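Local atomic coordinates of pullulanase (Klebsiella oxytoca, PDB entry 2YOC), a protein that hydrolyses the alpha-1,6-glucosidic links of pullulan and related alpha-dextrins and is, in Klebsiella oxytoca, a substrate of a type 2 secretion system. Residues B[769-783]-B[958-971]. Residues are numbered along the deposited sequence; the frame is centred on the assembly and turned at random.
With SO4 (sulfate ion), chain U.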
# COMPACT_ATOMS: atom_id res chain seq x y z
N ALA B 769 4.18 0.82 -17.45
CA ALA B 769 2.93 0.97 -18.19
C ALA B 769 2.04 1.94 -17.42
O ALA B 769 1.48 2.87 -18.01
CB ALA B 769 2.23 -0.38 -18.32
N ASP B 770 1.96 1.75 -16.09
CA ASP B 770 1.21 2.60 -15.18
C ASP B 770 1.67 4.06 -15.30
O ASP B 770 0.83 4.95 -15.46
CB ASP B 770 1.36 2.11 -13.74
CG ASP B 770 0.49 0.94 -13.30
OD1 ASP B 770 -0.28 0.41 -14.14
OD2 ASP B 770 0.57 0.56 -12.11
N LEU B 771 3.01 4.29 -15.29
CA LEU B 771 3.57 5.64 -15.41
C LEU B 771 3.32 6.23 -16.78
O LEU B 771 2.92 7.40 -16.87
CB LEU B 771 5.06 5.71 -15.02
CG LEU B 771 5.43 5.60 -13.51
CD1 LEU B 771 6.91 5.38 -13.33
CD2 LEU B 771 5.03 6.84 -12.72
N THR B 772 3.47 5.43 -17.85
CA THR B 772 3.20 5.87 -19.22
C THR B 772 1.73 6.33 -19.39
O THR B 772 1.49 7.45 -19.82
CB THR B 772 3.64 4.79 -20.22
OG1 THR B 772 5.04 4.54 -20.00
CG2 THR B 772 3.40 5.18 -21.70
N ARG B 773 0.77 5.47 -19.00
CA ARG B 773 -0.66 5.77 -19.08
C ARG B 773 -0.96 7.09 -18.38
O ARG B 773 -1.47 8.02 -19.02
CB ARG B 773 -1.49 4.62 -18.46
CG ARG B 773 -1.55 3.37 -19.37
CD ARG B 773 -2.54 2.33 -18.88
NE ARG B 773 -2.03 1.62 -17.71
CZ ARG B 773 -1.56 0.38 -17.75
NH1 ARG B 773 -1.55 -0.30 -18.89
NH2 ARG B 773 -1.11 -0.20 -16.64
N LEU B 774 -0.53 7.22 -17.12
CA LEU B 774 -0.72 8.44 -16.35
C LEU B 774 -0.21 9.68 -17.13
O LEU B 774 -0.93 10.69 -17.21
CB LEU B 774 -0.01 8.29 -15.00
CG LEU B 774 -0.24 9.38 -13.97
CD1 LEU B 774 -1.72 9.68 -13.76
CD2 LEU B 774 0.40 9.01 -12.67
N GLY B 775 0.98 9.55 -17.74
CA GLY B 775 1.60 10.58 -18.57
C GLY B 775 0.74 10.90 -19.78
O GLY B 775 0.45 12.07 -20.05
N MSE B 776 0.29 9.85 -20.52
CA MSE B 776 -0.58 10.00 -21.70
C MSE B 776 -1.87 10.76 -21.34
O MSE B 776 -2.42 11.46 -22.20
CB MSE B 776 -0.90 8.66 -22.32
CG MSE B 776 0.33 7.99 -22.87
SE MSE B 776 -0.10 6.56 -24.05
CE MSE B 776 -0.84 7.61 -25.59
N ALA B 777 -2.33 10.65 -20.07
CA ALA B 777 -3.50 11.34 -19.57
C ALA B 777 -3.10 12.66 -18.88
O ALA B 777 -3.80 13.16 -17.98
CB ALA B 777 -4.29 10.43 -18.64
N GLY B 778 -1.98 13.23 -19.31
CA GLY B 778 -1.47 14.51 -18.82
C GLY B 778 -0.94 14.55 -17.40
O GLY B 778 -1.05 15.59 -16.75
N ASN B 779 -0.36 13.44 -16.91
CA ASN B 779 0.25 13.32 -15.57
C ASN B 779 -0.45 14.10 -14.43
O ASN B 779 0.15 14.92 -13.74
CB ASN B 779 1.76 13.61 -15.64
CG ASN B 779 2.50 12.88 -14.57
OD1 ASN B 779 2.68 11.66 -14.62
ND2 ASN B 779 2.87 13.59 -13.55
N LEU B 780 -1.74 13.83 -14.25
CA LEU B 780 -2.56 14.52 -13.26
C LEU B 780 -2.54 13.87 -11.88
O LEU B 780 -2.55 12.66 -11.76
CB LEU B 780 -4.00 14.67 -13.77
CG LEU B 780 -4.15 15.37 -15.13
CD1 LEU B 780 -5.60 15.32 -15.61
CD2 LEU B 780 -3.68 16.80 -15.09
N ALA B 781 -2.55 14.67 -10.83
CA ALA B 781 -2.52 14.20 -9.46
C ALA B 781 -3.83 13.55 -9.05
O ALA B 781 -3.83 12.74 -8.14
CB ALA B 781 -2.23 15.37 -8.54
N ASP B 782 -4.94 13.94 -9.66
CA ASP B 782 -6.24 13.44 -9.24
C ASP B 782 -6.90 12.38 -10.15
O ASP B 782 -7.97 11.83 -9.80
CB ASP B 782 -7.21 14.59 -8.88
CG ASP B 782 -6.69 15.46 -7.77
OD1 ASP B 782 -6.23 14.90 -6.74
OD2 ASP B 782 -6.67 16.70 -7.95
N PHE B 783 -6.25 12.10 -11.29
CA PHE B 783 -6.71 11.12 -12.26
C PHE B 783 -6.66 9.71 -11.66
O PHE B 783 -5.60 9.25 -11.24
CB PHE B 783 -5.87 11.21 -13.54
CG PHE B 783 -6.39 10.33 -14.65
CD1 PHE B 783 -7.39 10.78 -15.51
CD2 PHE B 783 -5.91 9.04 -14.82
CE1 PHE B 783 -7.89 9.96 -16.52
CE2 PHE B 783 -6.40 8.22 -15.83
CZ PHE B 783 -7.37 8.69 -16.69
N VAL B 958 -10.26 15.91 -18.88
CA VAL B 958 -9.47 14.68 -18.95
C VAL B 958 -10.12 13.58 -18.12
O VAL B 958 -10.45 12.53 -18.66
CB VAL B 958 -7.98 14.91 -18.63
CG1 VAL B 958 -7.21 13.59 -18.59
CG2 VAL B 958 -7.37 15.84 -19.66
N MSE B 959 -10.40 13.86 -16.87
CA MSE B 959 -11.00 12.94 -15.93
C MSE B 959 -12.39 12.44 -16.30
O MSE B 959 -12.69 11.28 -16.03
CB MSE B 959 -10.98 13.55 -14.54
CG MSE B 959 -9.56 13.77 -14.06
SE MSE B 959 -9.53 14.52 -12.31
CE MSE B 959 -10.38 12.98 -11.37
N LYS B 960 -13.22 13.30 -16.94
CA LYS B 960 -14.59 13.01 -17.38
C LYS B 960 -14.64 12.26 -18.70
O LYS B 960 -15.73 11.81 -19.08
CB LYS B 960 -15.36 14.32 -17.58
CG LYS B 960 -15.97 14.88 -16.32
CD LYS B 960 -16.84 16.09 -16.58
CE LYS B 960 -16.28 17.32 -15.93
NZ LYS B 960 -17.32 18.36 -15.71
N ARG B 961 -13.51 12.19 -19.44
CA ARG B 961 -13.49 11.64 -20.80
C ARG B 961 -12.42 10.57 -21.08
O ARG B 961 -12.62 9.70 -21.93
CB ARG B 961 -13.31 12.80 -21.80
CG ARG B 961 -14.41 13.84 -21.80
CD ARG B 961 -14.07 14.97 -22.75
NE ARG B 961 -15.13 15.99 -22.81
CZ ARG B 961 -16.11 15.99 -23.68
NH1 ARG B 961 -16.16 15.06 -24.63
NH2 ARG B 961 -17.03 16.94 -23.66
N VAL B 962 -11.26 10.70 -20.44
CA VAL B 962 -10.13 9.79 -20.61
C VAL B 962 -10.17 8.63 -19.60
O VAL B 962 -10.40 8.81 -18.40
CB VAL B 962 -8.78 10.54 -20.59
CG1 VAL B 962 -7.60 9.57 -20.65
CG2 VAL B 962 -8.72 11.55 -21.71
N ASP B 963 -9.94 7.43 -20.15
CA ASP B 963 -9.82 6.15 -19.45
C ASP B 963 -8.97 5.22 -20.31
O ASP B 963 -8.70 5.52 -21.48
CB ASP B 963 -11.20 5.54 -19.09
CG ASP B 963 -11.22 4.56 -17.91
OD1 ASP B 963 -10.21 4.48 -17.16
OD2 ASP B 963 -12.26 3.91 -17.70
N PHE B 964 -8.52 4.11 -19.70
CA PHE B 964 -7.67 3.10 -20.32
C PHE B 964 -8.20 1.71 -20.12
O PHE B 964 -8.81 1.41 -19.08
CB PHE B 964 -6.26 3.15 -19.73
CG PHE B 964 -5.54 4.47 -19.87
CD1 PHE B 964 -4.77 4.74 -20.99
CD2 PHE B 964 -5.62 5.42 -18.87
CE1 PHE B 964 -4.08 5.94 -21.10
CE2 PHE B 964 -4.94 6.63 -18.99
CZ PHE B 964 -4.18 6.89 -20.11
N ARG B 965 -7.91 0.85 -21.13
CA ARG B 965 -8.19 -0.60 -21.15
C ARG B 965 -6.84 -1.34 -21.15
O ARG B 965 -5.80 -0.72 -21.38
CB ARG B 965 -9.05 -1.03 -22.34
CG ARG B 965 -10.06 0.00 -22.78
CD ARG B 965 -11.31 -0.07 -21.94
NE ARG B 965 -12.43 -0.64 -22.67
CZ ARG B 965 -12.96 -1.84 -22.44
NH1 ARG B 965 -12.44 -2.64 -21.50
NH2 ARG B 965 -14.00 -2.26 -23.15
N ASN B 966 -6.85 -2.67 -20.91
CA ASN B 966 -5.67 -3.54 -20.78
C ASN B 966 -4.88 -3.08 -19.56
O ASN B 966 -3.68 -2.80 -19.60
CB ASN B 966 -4.82 -3.64 -22.06
CG ASN B 966 -3.62 -4.53 -21.89
OD1 ASN B 966 -3.71 -5.69 -21.46
ND2 ASN B 966 -2.45 -3.95 -22.08
N THR B 967 -5.62 -2.91 -18.48
CA THR B 967 -5.14 -2.45 -17.20
C THR B 967 -5.32 -3.58 -16.20
O THR B 967 -6.04 -4.56 -16.49
CB THR B 967 -5.88 -1.16 -16.81
OG1 THR B 967 -7.28 -1.31 -17.07
CG2 THR B 967 -5.38 0.05 -17.56
N GLY B 968 -4.66 -3.45 -15.06
CA GLY B 968 -4.75 -4.43 -13.99
C GLY B 968 -3.57 -5.36 -13.91
O GLY B 968 -2.54 -5.15 -14.58
N SER B 969 -3.73 -6.39 -13.08
CA SER B 969 -2.73 -7.40 -12.79
C SER B 969 -2.52 -8.34 -13.97
O SER B 969 -1.39 -8.73 -14.28
CB SER B 969 -3.14 -8.18 -11.54
OG SER B 969 -4.50 -7.96 -11.16
N ASP B 970 -3.61 -8.68 -14.65
CA ASP B 970 -3.68 -9.59 -15.80
C ASP B 970 -3.28 -8.98 -17.16
O ASP B 970 -3.32 -9.70 -18.17
CB ASP B 970 -5.11 -10.17 -15.89
CG ASP B 970 -6.26 -9.15 -15.96
OD1 ASP B 970 -6.05 -7.96 -15.60
OD2 ASP B 970 -7.39 -9.56 -16.32
N GLN B 971 -2.90 -7.68 -17.19
CA GLN B 971 -2.58 -6.93 -18.40
C GLN B 971 -1.52 -7.54 -19.32
O GLN B 971 -0.61 -8.21 -18.84
CB GLN B 971 -2.24 -5.47 -18.07
CG GLN B 971 -0.85 -5.24 -17.47
CD GLN B 971 -0.47 -3.79 -17.48
OE1 GLN B 971 -0.57 -3.10 -16.45
NE2 GLN B 971 -0.02 -3.28 -18.64
S SO4 U . -9.71 -3.86 -19.03
O1 SO4 U . -8.64 -4.28 -18.10
O2 SO4 U . -9.84 -2.40 -18.96
O3 SO4 U . -10.99 -4.45 -18.64
O4 SO4 U . -9.36 -4.32 -20.42
O HOH W 1 -3.16 0.29 -21.55
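Arg773 leaves its helix with CG beside the backbone N (chi1 -74°) and Phe964 leaves its strand with the same first turn (chi1 -59°), which lays the arginine's aliphatic stem over one face of the phenylalanine ring. CB of Arg773 stands 3.8 Å from the Phe964 ring centroid, almost on the ring normal, a CH-pi contact, while CG and CD continue across toward CG of Phe964. A bend at chi3 then turns the guanidinium away from the ring, to where Thr967 CG2 lies over one face, toward its rim, 3.7 Å from Arg773 NE. NH2 is gripped twice, both partners close to the guanidinium plane: it forms a salt bridge with Asp770 OD1 at 2.7 Å, one helical turn back, and a fairly straight hydrogen bond (162°) to OE1 of Gln971 at 3.0 Å. NH1 reaches a water that also bonds to Arg965 O. These bonds should fix the rotation of a buried charged group.

Further along, Phe783 meets the edge of the Phe964 ring, CE2 to CE2 3.8 Å apart, and Ala777 CB sits over the centre of the Phe783 ring. Val962 CG1 packs against both Ala777 and Phe783, and Val958 CG1 approaches Leu780 CD1 at 3.8 Å.

Helix 762-776 ends in a Schellman motif with Gly778 as its C-prime residue. Here it and the following loop pack against helix 955-961, strand 962-965 of the C-terminal antiparallel sheet and the turn beyond it, an interface joining the catalytic-barrel region to the C-terminal beta domain, as in alpha-amylase-family enzymes.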